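Long-range contacts in BH2851 (Bacillus halodurans, PDB 2GFG), which is of unknown function but, as a CYTH-family protein and putative adenylate cyclase, probably acts on a triphosphate-containing substrate inside its beta barrel: residues 3-8 and 74-80; 21-26 and 171-175; 51-56 and 67-71; 121-126 and 138-143; 134-139 and 150-154. One frame throughout, in Å; residues are numbered along the deposited sequence.

Contact 1 of 5, residues 3-8 and 74-80; sequences GKEIEI and AGLLETN
Glu-78 lies between Glu-5 and Glu-7 of the facing strand. Its OE1 is 2.8 Å from Glu-5 OE2, and its OE2 is 2.9 Å from Glu-7 OE1. Glu-78 and Glu-7 have chi1 t, whereas Glu-5 has p. Asn-80 ND2 donates to Glu-78 OE1 (3.1 Å), and its OD1 bonds Thr-67. Glu-7 forms a salt bridge with Lys-69, which offsets part of the crowded negative charge.

The backbones are extended and antiparallel. The short axes meet at 144° and approach to 4.7 Å. Glu-5 faces Glu-78 and Glu-7 faces Leu-76 as hydrogen-bonded pairs. Their N-to-O distances are Glu-5 N to Glu-78 O 2.8 Å, Glu-78 N to Glu-5 O 2.7 Å, Glu-7 N to Leu-76 O 2.8 Å and Leu-76 N to Glu-7 O 3.2 Å. Asn-80 N also reaches Gly-3 O at 2.7 Å. Lys-4 with Thr-79 and Ile-6 with Leu-77 are non-hydrogen-bonded pairs on the other face, where Ile-6 CD1 meets Leu-77 CD1 at 4.2 Å. Gly-75 has positive phi, and a CB there would clash with Glu-7 O. Glu-7 and Glu-9 fit the glutamates of the ExExK signature, as in the charged tunnel of CYTH barrels.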
# COMPACT_ATOMS: atom_id res chain seq x y z
N GLY A 3 -14.65 7.72 -1.82
CA GLY A 3 -13.57 7.65 -2.82
C GLY A 3 -12.23 8.17 -2.31
O GLY A 3 -11.18 7.64 -2.68
N LYS A 4 -12.27 9.20 -1.47
CA LYS A 4 -11.06 9.81 -0.92
C LYS A 4 -10.95 9.55 0.57
O LYS A 4 -11.96 9.49 1.27
CB LYS A 4 -11.04 11.31 -1.19
CG LYS A 4 -11.07 11.66 -2.67
CD LYS A 4 -10.96 13.16 -2.89
CE LYS A 4 -11.15 13.53 -4.35
NZ LYS A 4 -12.54 13.26 -4.82
N GLU A 5 -9.72 9.36 1.06
CA GLU A 5 -9.51 9.13 2.50
C GLU A 5 -8.11 9.50 2.95
O GLU A 5 -7.16 9.50 2.15
CB GLU A 5 -9.81 7.68 2.87
CG GLU A 5 -9.01 6.64 2.11
CD GLU A 5 -9.42 5.23 2.45
OE1 GLU A 5 -10.65 4.95 2.46
OE2 GLU A 5 -8.53 4.39 2.71
N ILE A 6 -8.00 9.86 4.22
CA ILE A 6 -6.73 10.21 4.83
C ILE A 6 -6.14 8.96 5.47
O ILE A 6 -6.78 8.31 6.29
CB ILE A 6 -6.90 11.33 5.91
CG1 ILE A 6 -7.65 12.54 5.33
CG2 ILE A 6 -5.54 11.75 6.45
CD1 ILE A 6 -7.00 13.17 4.08
N GLU A 7 -4.91 8.64 5.07
CA GLU A 7 -4.21 7.46 5.55
C GLU A 7 -3.18 7.85 6.63
O GLU A 7 -2.20 8.52 6.33
CB GLU A 7 -3.52 6.75 4.37
CG GLU A 7 -2.76 5.47 4.73
CD GLU A 7 -2.29 4.70 3.50
OE1 GLU A 7 -3.15 4.27 2.70
OE2 GLU A 7 -1.06 4.52 3.34
N ILE A 8 -3.49 7.50 7.89
CA ILE A 8 -2.54 7.63 9.01
C ILE A 8 -2.01 6.22 9.32
O ILE A 8 -2.75 5.36 9.80
CB ILE A 8 -3.20 8.21 10.29
CG1 ILE A 8 -4.08 9.44 9.97
CG2 ILE A 8 -2.13 8.54 11.36
CD1 ILE A 8 -3.33 10.65 9.50
N ALA A 74 -2.05 16.10 7.25
CA ALA A 74 -2.02 14.93 8.14
C ALA A 74 -2.02 13.65 7.30
O ALA A 74 -2.95 13.39 6.55
CB ALA A 74 -3.21 14.95 9.06
N GLY A 75 -0.93 12.87 7.40
CA GLY A 75 -0.81 11.61 6.67
C GLY A 75 -0.70 11.80 5.17
O GLY A 75 -0.08 12.76 4.70
N LEU A 76 -1.28 10.85 4.42
CA LEU A 76 -1.36 10.95 2.97
C LEU A 76 -2.82 10.96 2.52
O LEU A 76 -3.67 10.32 3.14
CB LEU A 76 -0.65 9.75 2.30
CG LEU A 76 0.87 9.60 2.46
CD1 LEU A 76 1.34 8.38 1.68
CD2 LEU A 76 1.64 10.87 2.01
N LEU A 77 -3.10 11.71 1.46
CA LEU A 77 -4.42 11.71 0.82
C LEU A 77 -4.48 10.56 -0.17
O LEU A 77 -3.68 10.51 -1.13
CB LEU A 77 -4.67 13.03 0.09
CG LEU A 77 -5.91 13.12 -0.83
CD1 LEU A 77 -7.18 12.73 -0.09
CD2 LEU A 77 -6.02 14.52 -1.40
N GLU A 78 -5.43 9.65 0.05
CA GLU A 78 -5.62 8.51 -0.82
C GLU A 78 -6.88 8.71 -1.66
O GLU A 78 -7.97 8.89 -1.12
CB GLU A 78 -5.74 7.23 0.01
CG GLU A 78 -5.47 5.97 -0.78
CD GLU A 78 -5.68 4.72 0.05
OE1 GLU A 78 -6.82 4.46 0.45
OE2 GLU A 78 -4.71 3.97 0.26
N THR A 79 -6.71 8.75 -2.98
CA THR A 79 -7.83 8.88 -3.91
C THR A 79 -8.04 7.55 -4.61
O THR A 79 -7.17 7.09 -5.37
CB THR A 79 -7.57 9.98 -4.95
OG1 THR A 79 -7.30 11.21 -4.27
CG2 THR A 79 -8.79 10.18 -5.87
N ASN A 80 -9.19 6.91 -4.33
CA ASN A 80 -9.51 5.58 -4.85
C ASN A 80 -10.58 5.66 -5.95
O ASN A 80 -11.53 6.46 -5.86
CB ASN A 80 -10.01 4.68 -3.71
CG ASN A 80 -8.97 4.47 -2.63
OD1 ASN A 80 -7.83 4.06 -2.91
ND2 ASN A 80 -9.36 4.68 -1.38

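Contact 2 of 5, residues 21-26 and 171-175; sequences RLISQL and TFSIS
The ring of Phe-172 is the main bump, filling a hollow on the side of helix 16-25 formed by Leu-22, Gln-25 and Leu-26. Leu-26 CD2 touches Phe-172 CZ at 3.5 Å, and Leu-22 CD2 packs on Phe-172 CB at 3.6 Å. Gln-25 OE1 approaches the ring edge, 3.9 Å from Phe-172 CD1. Phe-172 has chi1 m and chi2 -82°, and its CA-to-CB bond points toward the helix. The closest CA atoms are those of Leu-22 and Phe-172, 7.6 Å apart.

Residues 21-25 are helical and Leu-26 leaves the helix. Phe-172 is the first residue past helix 158-171. Ser-173, at phi/psi 49/56, is the C-prime residue of a Schellman motif, and this turn redirects the chain so that the end of the Ile-174 side chain also reaches helix 16-25. The contact thus joins helix 16-25 to the turn that ends helix 158-171, on the outside of the CYTH barrel. Leu-26 reaches on to Leu-136 and Leu-138 of strand 134-143, and Ile-174 to Thr-12 and Val-14 of strand 4-14.

Ile-174, chi1 and chi2 both m, is a smaller bump: its CD1 sits in the notch beside Leu-22 CD1 (3.7 Å) and Arg-21 NH2 (3.6 Å). Arg-21 has chi1 and chi2 t and chi3 p. Its NH1 and NH2 each donate to Phe-172 O at 3.2 Å. Arg-21 NH1 also bonds Gln-25 OE1 weakly at 3.0 Å.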
# COMPACT_ATOMS: atom_id res chain seq x y z
N ARG A 21 4.99 -15.95 14.55
CA ARG A 21 4.64 -15.87 15.98
C ARG A 21 3.44 -14.93 16.20
O ARG A 21 2.56 -15.21 17.02
CB ARG A 21 5.84 -15.40 16.81
CG ARG A 21 5.57 -15.36 18.33
CD ARG A 21 6.83 -15.06 19.14
NE ARG A 21 7.49 -13.82 18.69
CZ ARG A 21 7.06 -12.57 18.96
NH1 ARG A 21 5.93 -12.37 19.64
NH2 ARG A 21 7.76 -11.52 18.52
N LEU A 22 3.44 -13.80 15.48
CA LEU A 22 2.35 -12.81 15.59
C LEU A 22 1.03 -13.36 15.08
O LEU A 22 -0.02 -13.02 15.60
CB LEU A 22 2.71 -11.53 14.82
CG LEU A 22 3.71 -10.59 15.51
CD1 LEU A 22 4.21 -9.56 14.53
CD2 LEU A 22 3.06 -9.91 16.73
N ILE A 23 1.08 -14.17 14.01
CA ILE A 23 -0.11 -14.87 13.50
C ILE A 23 -0.72 -15.75 14.58
O ILE A 23 -1.93 -15.77 14.78
CB ILE A 23 0.22 -15.75 12.24
CG1 ILE A 23 0.56 -14.87 11.04
CG2 ILE A 23 -0.97 -16.68 11.88
CD1 ILE A 23 1.20 -15.64 9.87
N SER A 24 0.15 -16.49 15.28
CA SER A 24 -0.27 -17.39 16.37
C SER A 24 -0.85 -16.62 17.58
O SER A 24 -1.94 -16.94 18.05
CB SER A 24 0.91 -18.26 16.82
OG SER A 24 0.52 -19.11 17.88
N GLN A 25 -0.12 -15.62 18.06
CA GLN A 25 -0.51 -14.89 19.30
C GLN A 25 -1.75 -14.01 19.11
O GLN A 25 -2.57 -13.88 20.03
CB GLN A 25 0.66 -14.07 19.82
CG GLN A 25 1.77 -14.94 20.38
CD GLN A 25 2.93 -14.15 20.91
OE1 GLN A 25 3.15 -13.00 20.53
NE2 GLN A 25 3.71 -14.77 21.79
N LEU A 26 -1.93 -13.46 17.90
CA LEU A 26 -3.16 -12.72 17.56
C LEU A 26 -4.33 -13.66 17.14
O LEU A 26 -5.42 -13.19 16.82
CB LEU A 26 -2.88 -11.70 16.45
CG LEU A 26 -1.81 -10.63 16.78
CD1 LEU A 26 -1.37 -9.92 15.53
CD2 LEU A 26 -2.34 -9.63 17.80
N THR A 171 4.28 -4.61 23.53
CA THR A 171 3.41 -5.72 23.96
C THR A 171 3.80 -7.05 23.31
O THR A 171 3.86 -8.10 24.00
CB THR A 171 1.92 -5.41 23.64
OG1 THR A 171 1.45 -4.39 24.53
CG2 THR A 171 1.03 -6.66 23.80
N PHE A 172 4.04 -7.03 22.01
CA PHE A 172 4.40 -8.23 21.26
C PHE A 172 5.92 -8.36 21.03
O PHE A 172 6.36 -9.24 20.30
CB PHE A 172 3.64 -8.24 19.92
CG PHE A 172 2.17 -8.26 20.09
CD1 PHE A 172 1.50 -9.47 20.33
CD2 PHE A 172 1.43 -7.07 20.13
CE1 PHE A 172 0.11 -9.50 20.54
CE2 PHE A 172 0.04 -7.10 20.34
CZ PHE A 172 -0.62 -8.31 20.54
N SER A 173 6.70 -7.52 21.73
CA SER A 173 8.17 -7.54 21.66
C SER A 173 8.67 -7.57 20.20
O SER A 173 9.39 -8.49 19.79
CB SER A 173 8.72 -8.73 22.46
OG SER A 173 8.46 -8.56 23.85
N ILE A 174 8.24 -6.58 19.43
CA ILE A 174 8.69 -6.39 18.06
C ILE A 174 9.73 -5.29 18.04
O ILE A 174 9.47 -4.19 18.51
CB ILE A 174 7.51 -5.99 17.11
CG1 ILE A 174 6.29 -6.91 17.32
CG2 ILE A 174 7.96 -6.00 15.64
CD1 ILE A 174 6.58 -8.39 17.11
N SER A 175 10.93 -5.61 17.56
CA SER A 175 11.99 -4.61 17.43
C SER A 175 11.79 -3.86 16.13
O SER A 175 11.72 -4.47 15.06
CB SER A 175 13.38 -5.27 17.47
OG SER A 175 13.56 -6.15 16.39

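Contact 3 of 5, residues 51-56 and 67-71; sequences QSSALR and TLKQP
These residues form part of the beta hairpin of strands 54-60 and 63-71 in the CYTH barrel. The short strand axes run antiparallel at 173° and approach to 4.8 Å.

Gln-51 is the first residue past helix 47-50. Its O lies 3.4 Å from Pro-71 CD and accepts a bond from Ser-53 OG at 3.2 Å. Ser-52 has positive phi (52°) and is the C-prime residue of a Schellman motif that turns the chain into the strand. Its CB packs 3.8 Å from Pro-71 CG. Ser-53 is already extended. Its OG lies 3.4 Å from Gln-70 CB, and its CA makes a CA-H...O contact with Lys-69 O at 3.1 Å.

Ala-54 starts the regular pairing with Lys-69. Ala-54 N to Lys-69 O is 2.9 Å, and Lys-69 N to Ala-54 O is 2.8 Å. Leu-55 and Leu-68 form a non-hydrogen-bonded pair, both with chi1 t and chi2 p. Leu-55 CD1 meets Leu-68 CB at 4.1 Å, under helix 101-108.

Arg-56 pairs with Thr-67: Arg-56 N to Thr-67 O is 2.9 Å, and Thr-67 N to Arg-56 O is 2.8 Å. Its NH1 lies 3.4 Å from Lys-69 NZ, a like-charge approach; Lys-69 forms a salt bridge with Glu-7. Thr-67 OG1 bonds Asn-80. A water also joins Thr-67 OG1 (2.6 Å) to Arg-56 NE (3.1 Å).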
# COMPACT_ATOMS: atom_id res chain seq x y z
N GLN A 51 7.48 13.73 -6.27
CA GLN A 51 6.38 14.45 -5.62
C GLN A 51 5.81 13.65 -4.42
O GLN A 51 4.70 13.93 -3.95
CB GLN A 51 5.29 14.78 -6.63
CG GLN A 51 5.80 15.65 -7.79
CD GLN A 51 4.68 16.32 -8.57
OE1 GLN A 51 3.66 16.71 -8.00
NE2 GLN A 51 4.90 16.51 -9.86
N SER A 52 6.62 12.71 -3.90
CA SER A 52 6.26 11.87 -2.74
C SER A 52 4.89 11.17 -2.91
O SER A 52 4.17 10.94 -1.93
CB SER A 52 6.30 12.70 -1.46
OG SER A 52 7.59 13.27 -1.27
N SER A 53 4.59 10.78 -4.15
CA SER A 53 3.32 10.16 -4.48
C SER A 53 3.51 8.77 -5.04
O SER A 53 4.62 8.41 -5.48
CB SER A 53 2.56 11.02 -5.48
OG SER A 53 2.19 12.26 -4.91
N ALA A 54 2.43 7.99 -5.02
CA ALA A 54 2.44 6.62 -5.52
C ALA A 54 1.13 6.31 -6.22
O ALA A 54 0.03 6.59 -5.69
CB ALA A 54 2.68 5.64 -4.37
N LEU A 55 1.23 5.71 -7.41
CA LEU A 55 0.08 5.35 -8.23
C LEU A 55 0.09 3.85 -8.47
O LEU A 55 1.10 3.29 -8.93
CB LEU A 55 0.14 6.09 -9.57
CG LEU A 55 -1.06 5.98 -10.52
CD1 LEU A 55 -2.25 6.68 -9.97
CD2 LEU A 55 -0.70 6.55 -11.89
N ARG A 56 -1.02 3.19 -8.15
CA ARG A 56 -1.16 1.75 -8.39
C ARG A 56 -2.55 1.39 -8.86
O ARG A 56 -3.50 2.17 -8.71
CB ARG A 56 -0.86 0.96 -7.10
CG ARG A 56 -1.86 1.22 -5.95
CD ARG A 56 -1.78 0.17 -4.85
NE ARG A 56 -2.89 0.33 -3.89
CZ ARG A 56 -2.77 0.73 -2.61
NH1 ARG A 56 -1.57 0.88 -2.03
NH2 ARG A 56 -3.87 0.87 -1.87
N THR A 67 -5.62 3.67 -7.57
CA THR A 67 -5.34 4.45 -6.34
C THR A 67 -4.13 5.35 -6.48
O THR A 67 -3.04 4.90 -6.87
CB THR A 67 -5.14 3.52 -5.11
OG1 THR A 67 -6.37 2.88 -4.81
CG2 THR A 67 -4.68 4.31 -3.88
N LEU A 68 -4.33 6.64 -6.19
CA LEU A 68 -3.24 7.59 -6.02
C LEU A 68 -3.06 7.87 -4.53
O LEU A 68 -4.04 7.95 -3.78
CB LEU A 68 -3.56 8.89 -6.77
CG LEU A 68 -2.55 10.05 -6.64
CD1 LEU A 68 -1.18 9.67 -7.19
CD2 LEU A 68 -3.08 11.30 -7.33
N LYS A 69 -1.80 7.97 -4.09
CA LYS A 69 -1.44 8.44 -2.74
C LYS A 69 -0.55 9.63 -2.91
O LYS A 69 0.44 9.55 -3.62
CB LYS A 69 -0.69 7.38 -1.96
CG LYS A 69 -1.53 6.20 -1.54
CD LYS A 69 -0.70 5.17 -0.77
CE LYS A 69 -1.54 3.97 -0.35
NZ LYS A 69 -0.79 3.01 0.52
N GLN A 70 -0.91 10.76 -2.27
CA GLN A 70 -0.10 12.00 -2.35
C GLN A 70 0.02 12.66 -0.97
O GLN A 70 -0.71 12.29 -0.05
CB GLN A 70 -0.72 12.99 -3.37
CG GLN A 70 -2.13 13.47 -3.01
CD GLN A 70 -2.79 14.24 -4.15
OE1 GLN A 70 -3.73 13.75 -4.78
NE2 GLN A 70 -2.28 15.45 -4.43
N PRO A 71 0.99 13.59 -0.81
CA PRO A 71 1.15 14.29 0.47
C PRO A 71 -0.11 15.07 0.93
O PRO A 71 -0.92 15.50 0.10
CB PRO A 71 2.31 15.25 0.20
CG PRO A 71 3.08 14.62 -0.87
CD PRO A 71 2.08 13.94 -1.75
O HOH W 1 -0.94 4.29 -4.56
O HOH W 2 -5.85 0.30 -4.72

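Contact 4 of 5, residues 121-126 and 138-143; sequences TLSTSR and LDHSSY. With EDO (1,2-ethanediol), chain G.
Both segments are extended and antiparallel, with short axes at 155° and a closest approach of 4.5 Å. Ser-123 with Ser-142 and Ser-125 with His-140 are hydrogen-bonded pairs. Their bonds are Ser-123 N to Ser-142 O 3.0 Å, Ser-142 N to Ser-123 O 2.8 Å, Ser-125 N to His-140 O 2.7 Å and His-140 N to Ser-125 O 3.0 Å. Thr-124 with Ser-141 and Arg-126 with Asp-139 are non-hydrogen-bonded pairs.

Thr-124 OG1 and Ser-141 OG share a hydrogen bond of 2.9 Å, both with chi1 m. Arg-126 forms a two-pronged salt bridge with Asp-139: NE to OD1 3.0 Å and NH2 to OD2 3.1 Å. Asp-139 OD2 also pairs with Lys-182. Leu-122 CD1 packs 3.4 Å from Tyr-143 CD1. On the opposite face, Ser-125 OG bonds O1 of a 1,2-ethanediol at 2.8 Å.

This is a hairpin of the CYTH barrel. Its Arg-126, Asp-139 and Lys-182 cluster is consistent with the charged tunnel lining of this family.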
# COMPACT_ATOMS: atom_id res chain seq x y z
N THR A 121 4.74 -5.49 -10.60
CA THR A 121 3.68 -5.96 -9.73
C THR A 121 4.23 -6.60 -8.45
O THR A 121 5.08 -7.49 -8.51
CB THR A 121 2.77 -6.98 -10.45
OG1 THR A 121 2.28 -6.39 -11.66
CG2 THR A 121 1.58 -7.40 -9.57
N LEU A 122 3.71 -6.15 -7.31
CA LEU A 122 4.05 -6.69 -6.00
C LEU A 122 2.81 -7.36 -5.42
O LEU A 122 1.75 -6.73 -5.33
CB LEU A 122 4.53 -5.56 -5.07
CG LEU A 122 4.85 -5.89 -3.61
CD1 LEU A 122 5.92 -4.94 -3.09
CD2 LEU A 122 3.61 -5.83 -2.70
N SER A 123 2.94 -8.64 -5.05
CA SER A 123 1.82 -9.40 -4.47
C SER A 123 1.90 -9.40 -2.96
O SER A 123 2.98 -9.52 -2.40
CB SER A 123 1.82 -10.84 -4.98
OG SER A 123 1.55 -10.88 -6.37
N THR A 124 0.74 -9.28 -2.30
CA THR A 124 0.67 -9.30 -0.83
C THR A 124 -0.43 -10.22 -0.32
O THR A 124 -1.56 -10.19 -0.82
CB THR A 124 0.44 -7.88 -0.24
OG1 THR A 124 1.53 -7.02 -0.61
CG2 THR A 124 0.33 -7.93 1.30
N SER A 125 -0.08 -11.06 0.65
CA SER A 125 -1.04 -11.84 1.39
C SER A 125 -1.28 -11.11 2.70
O SER A 125 -0.35 -10.92 3.49
CB SER A 125 -0.49 -13.23 1.66
OG SER A 125 -1.44 -14.02 2.31
N ARG A 126 -2.53 -10.69 2.93
CA ARG A 126 -2.85 -9.76 4.03
C ARG A 126 -3.91 -10.29 4.97
O ARG A 126 -4.96 -10.75 4.55
CB ARG A 126 -3.31 -8.43 3.46
CG ARG A 126 -3.80 -7.41 4.53
CD ARG A 126 -4.08 -6.05 3.95
NE ARG A 126 -2.87 -5.39 3.47
CZ ARG A 126 -2.83 -4.16 2.96
NH1 ARG A 126 -3.95 -3.43 2.84
NH2 ARG A 126 -1.67 -3.65 2.56
N LEU A 138 -1.24 -7.56 8.92
CA LEU A 138 -0.06 -8.43 8.75
C LEU A 138 0.14 -8.72 7.27
O LEU A 138 -0.66 -9.42 6.67
CB LEU A 138 -0.21 -9.74 9.53
CG LEU A 138 -0.04 -9.68 11.07
CD1 LEU A 138 -0.39 -11.01 11.67
CD2 LEU A 138 1.36 -9.29 11.46
N ASP A 139 1.24 -8.21 6.71
CA ASP A 139 1.50 -8.28 5.26
C ASP A 139 2.70 -9.13 4.92
O ASP A 139 3.83 -8.79 5.27
CB ASP A 139 1.75 -6.87 4.70
CG ASP A 139 0.52 -6.01 4.69
OD1 ASP A 139 -0.57 -6.50 5.03
OD2 ASP A 139 0.64 -4.82 4.32
N HIS A 140 2.45 -10.21 4.18
CA HIS A 140 3.50 -11.02 3.59
C HIS A 140 3.50 -10.70 2.09
O HIS A 140 2.51 -10.97 1.39
CB HIS A 140 3.24 -12.52 3.85
CG HIS A 140 4.15 -13.44 3.09
ND1 HIS A 140 3.74 -14.68 2.65
CD2 HIS A 140 5.42 -13.29 2.66
CE1 HIS A 140 4.74 -15.26 2.00
NE2 HIS A 140 5.76 -14.43 1.98
N SER A 141 4.58 -10.10 1.61
CA SER A 141 4.67 -9.63 0.22
C SER A 141 5.75 -10.36 -0.55
O SER A 141 6.76 -10.74 0.01
CB SER A 141 4.96 -8.12 0.19
OG SER A 141 3.95 -7.40 0.87
N SER A 142 5.51 -10.53 -1.86
CA SER A 142 6.50 -11.11 -2.77
C SER A 142 6.64 -10.23 -4.00
O SER A 142 5.64 -9.77 -4.56
CB SER A 142 6.09 -12.51 -3.19
OG SER A 142 4.93 -12.47 -4.01
N TYR A 143 7.88 -10.00 -4.43
CA TYR A 143 8.13 -9.12 -5.59
C TYR A 143 9.53 -9.31 -6.14
O TYR A 143 10.49 -9.47 -5.38
CB TYR A 143 7.92 -7.64 -5.20
CG TYR A 143 8.71 -7.18 -3.97
CD1 TYR A 143 8.24 -7.44 -2.67
CD2 TYR A 143 9.91 -6.45 -4.11
CE1 TYR A 143 8.96 -7.01 -1.53
CE2 TYR A 143 10.63 -6.02 -2.98
CZ TYR A 143 10.15 -6.30 -1.70
OH TYR A 143 10.85 -5.87 -0.59
C1 EDO G . -0.03 -16.94 3.34
O1 EDO G . -1.28 -16.38 3.76
C2 EDO G . 1.13 -16.09 3.87
O2 EDO G . 1.03 -15.90 5.29

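Contact 5 of 5, residues 134-139 and 150-154; sequences GILCLD and EIEFE. With EDO (1,2-ethanediol), chain H.
Glu-150 opens the second segment opposite Asp-139. Glu-150 N to Asp-139 O is 2.8 Å, and Asp-139 N to Glu-150 O is 2.7 Å. The strands are antiparallel, with short axes at 164° and closest approach 4.6 Å. Glu-150 OE1 pairs with Lys-182 and Arg-185, and OE2 accepts from O1 of a 1,2-ethanediol at 3.1 Å. Ile-151 and Leu-138 are a non-hydrogen-bonded pair; the Ile-151 backbone bonds Thr-12 instead. Ile-151 CG1 packs on Leu-136 CD1 (3.5 Å) and Leu-138 CD2 (3.9 Å).

Glu-152 pairs with Cys-137: Cys-137 N to Glu-152 O is 2.8 Å, and Glu-152 N to Cys-137 O is 2.9 Å. Glu-152 OE1 lies 2.9 Å from Asp-139 OD2. Lys-182 forms salt bridges with both, balancing this close approach. Phe-153 faces Leu-136, and its CZ lies 3.7 Å from Gly-134 CA, where a CB would clash. Glu-154 completes the register with Ile-135: Glu-154 N to Ile-135 O is 2.7 Å, and Ile-135 N to Glu-154 O is 3.1 Å.

The acidic face is consistent with the charged tunnel lining of CYTH barrels, and Lys-182 of helix 182-190 lies against it. Leu-136 and Phe-153 on the other face pack under helix 158-171, between strands 117-131 and 4-14.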
# COMPACT_ATOMS: atom_id res chain seq x y z
N GLY A 134 -8.18 1.32 15.96
CA GLY A 134 -7.72 1.29 14.57
C GLY A 134 -7.67 -0.12 14.00
O GLY A 134 -8.35 -1.02 14.48
N ILE A 135 -6.87 -0.29 12.95
CA ILE A 135 -6.75 -1.57 12.25
C ILE A 135 -5.27 -1.98 12.16
O ILE A 135 -4.41 -1.15 11.86
CB ILE A 135 -7.41 -1.50 10.83
CG1 ILE A 135 -8.92 -1.30 10.96
CG2 ILE A 135 -7.10 -2.79 10.00
CD1 ILE A 135 -9.65 -1.04 9.66
N LEU A 136 -5.00 -3.26 12.44
CA LEU A 136 -3.64 -3.81 12.40
C LEU A 136 -3.53 -4.80 11.26
O LEU A 136 -4.26 -5.78 11.21
CB LEU A 136 -3.33 -4.51 13.73
CG LEU A 136 -1.92 -5.08 13.93
CD1 LEU A 136 -0.87 -3.96 13.93
CD2 LEU A 136 -1.87 -5.85 15.22
N CYS A 137 -2.61 -4.54 10.33
CA CYS A 137 -2.43 -5.41 9.14
C CYS A 137 -1.14 -6.24 9.22
O CYS A 137 -0.08 -5.72 9.56
CB CYS A 137 -2.40 -4.55 7.86
SG CYS A 137 -3.88 -3.52 7.60
N LEU A 138 -1.24 -7.56 8.92
CA LEU A 138 -0.06 -8.43 8.75
C LEU A 138 0.14 -8.72 7.27
O LEU A 138 -0.66 -9.42 6.67
CB LEU A 138 -0.21 -9.74 9.53
CG LEU A 138 -0.04 -9.68 11.07
CD1 LEU A 138 -0.39 -11.01 11.67
CD2 LEU A 138 1.36 -9.29 11.46
N ASP A 139 1.24 -8.21 6.71
CA ASP A 139 1.50 -8.28 5.26
C ASP A 139 2.70 -9.13 4.92
O ASP A 139 3.83 -8.79 5.27
CB ASP A 139 1.75 -6.87 4.70
CG ASP A 139 0.52 -6.01 4.69
OD1 ASP A 139 -0.57 -6.50 5.03
OD2 ASP A 139 0.64 -4.82 4.32
N GLU A 150 5.65 -7.78 7.10
CA GLU A 150 5.44 -6.45 7.64
C GLU A 150 4.16 -6.36 8.47
O GLU A 150 3.12 -6.91 8.09
CB GLU A 150 5.36 -5.43 6.49
CG GLU A 150 5.56 -3.97 6.91
CD GLU A 150 5.28 -2.98 5.79
OE1 GLU A 150 4.93 -3.42 4.67
OE2 GLU A 150 5.40 -1.77 6.03
N ILE A 151 4.25 -5.68 9.61
CA ILE A 151 3.09 -5.33 10.41
C ILE A 151 2.86 -3.83 10.27
O ILE A 151 3.83 -3.07 10.15
CB ILE A 151 3.28 -5.73 11.92
CG1 ILE A 151 1.96 -5.66 12.67
CG2 ILE A 151 4.36 -4.83 12.62
CD1 ILE A 151 2.04 -6.20 14.10
N GLU A 152 1.59 -3.41 10.19
CA GLU A 152 1.24 -1.96 10.07
C GLU A 152 0.02 -1.64 10.90
O GLU A 152 -0.92 -2.41 10.94
CB GLU A 152 0.92 -1.58 8.61
CG GLU A 152 1.87 -2.16 7.54
CD GLU A 152 1.19 -2.34 6.19
OE1 GLU A 152 -0.01 -2.70 6.15
OE2 GLU A 152 1.88 -2.19 5.17
N PHE A 153 -0.01 -0.45 11.50
CA PHE A 153 -1.19 0.03 12.23
C PHE A 153 -1.82 1.21 11.52
O PHE A 153 -1.15 2.20 11.26
CB PHE A 153 -0.85 0.41 13.66
CG PHE A 153 -2.02 0.87 14.45
CD1 PHE A 153 -3.02 -0.03 14.82
CD2 PHE A 153 -2.18 2.22 14.78
CE1 PHE A 153 -4.13 0.40 15.53
CE2 PHE A 153 -3.31 2.65 15.50
CZ PHE A 153 -4.27 1.74 15.87
N GLU A 154 -3.12 1.10 11.21
CA GLU A 154 -3.89 2.17 10.57
C GLU A 154 -4.63 2.98 11.64
O GLU A 154 -5.55 2.48 12.27
CB GLU A 154 -4.89 1.60 9.56
CG GLU A 154 -4.25 0.90 8.34
CD GLU A 154 -5.31 0.25 7.40
OE1 GLU A 154 -6.10 -0.58 7.88
OE2 GLU A 154 -5.32 0.58 6.18
C1 EDO H . 3.07 -0.16 3.23
O1 EDO H . 4.47 -0.22 3.54
C2 EDO H . 2.79 0.90 2.16
O2 EDO H . 2.21 0.32 0.98

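Contacts 1, 3, 4 and 5 all lie in one closed, eight-stranded antiparallel barrel. Contact 3 is nested in the loop closed by contact 1; their centres are 10 Å apart, on adjoining strands. Contacts 4 and 5 follow later and share strand 134-143, with centres 13 Å apart. Strand 146-155 of contact 5 then neighbours strand 4-14 of contact 1, which closes the barrel. The centres of contacts 1 and 4 are 21 Å apart, on opposite sides of the chain's centre. Contact 2 packs outside the barrel against contacts 4 and 5. Its loop encloses contacts 3, 4 and 5 and crosses contact 1. Together they trace much of the barrel wall, whose charged interior is probably the substrate tunnel.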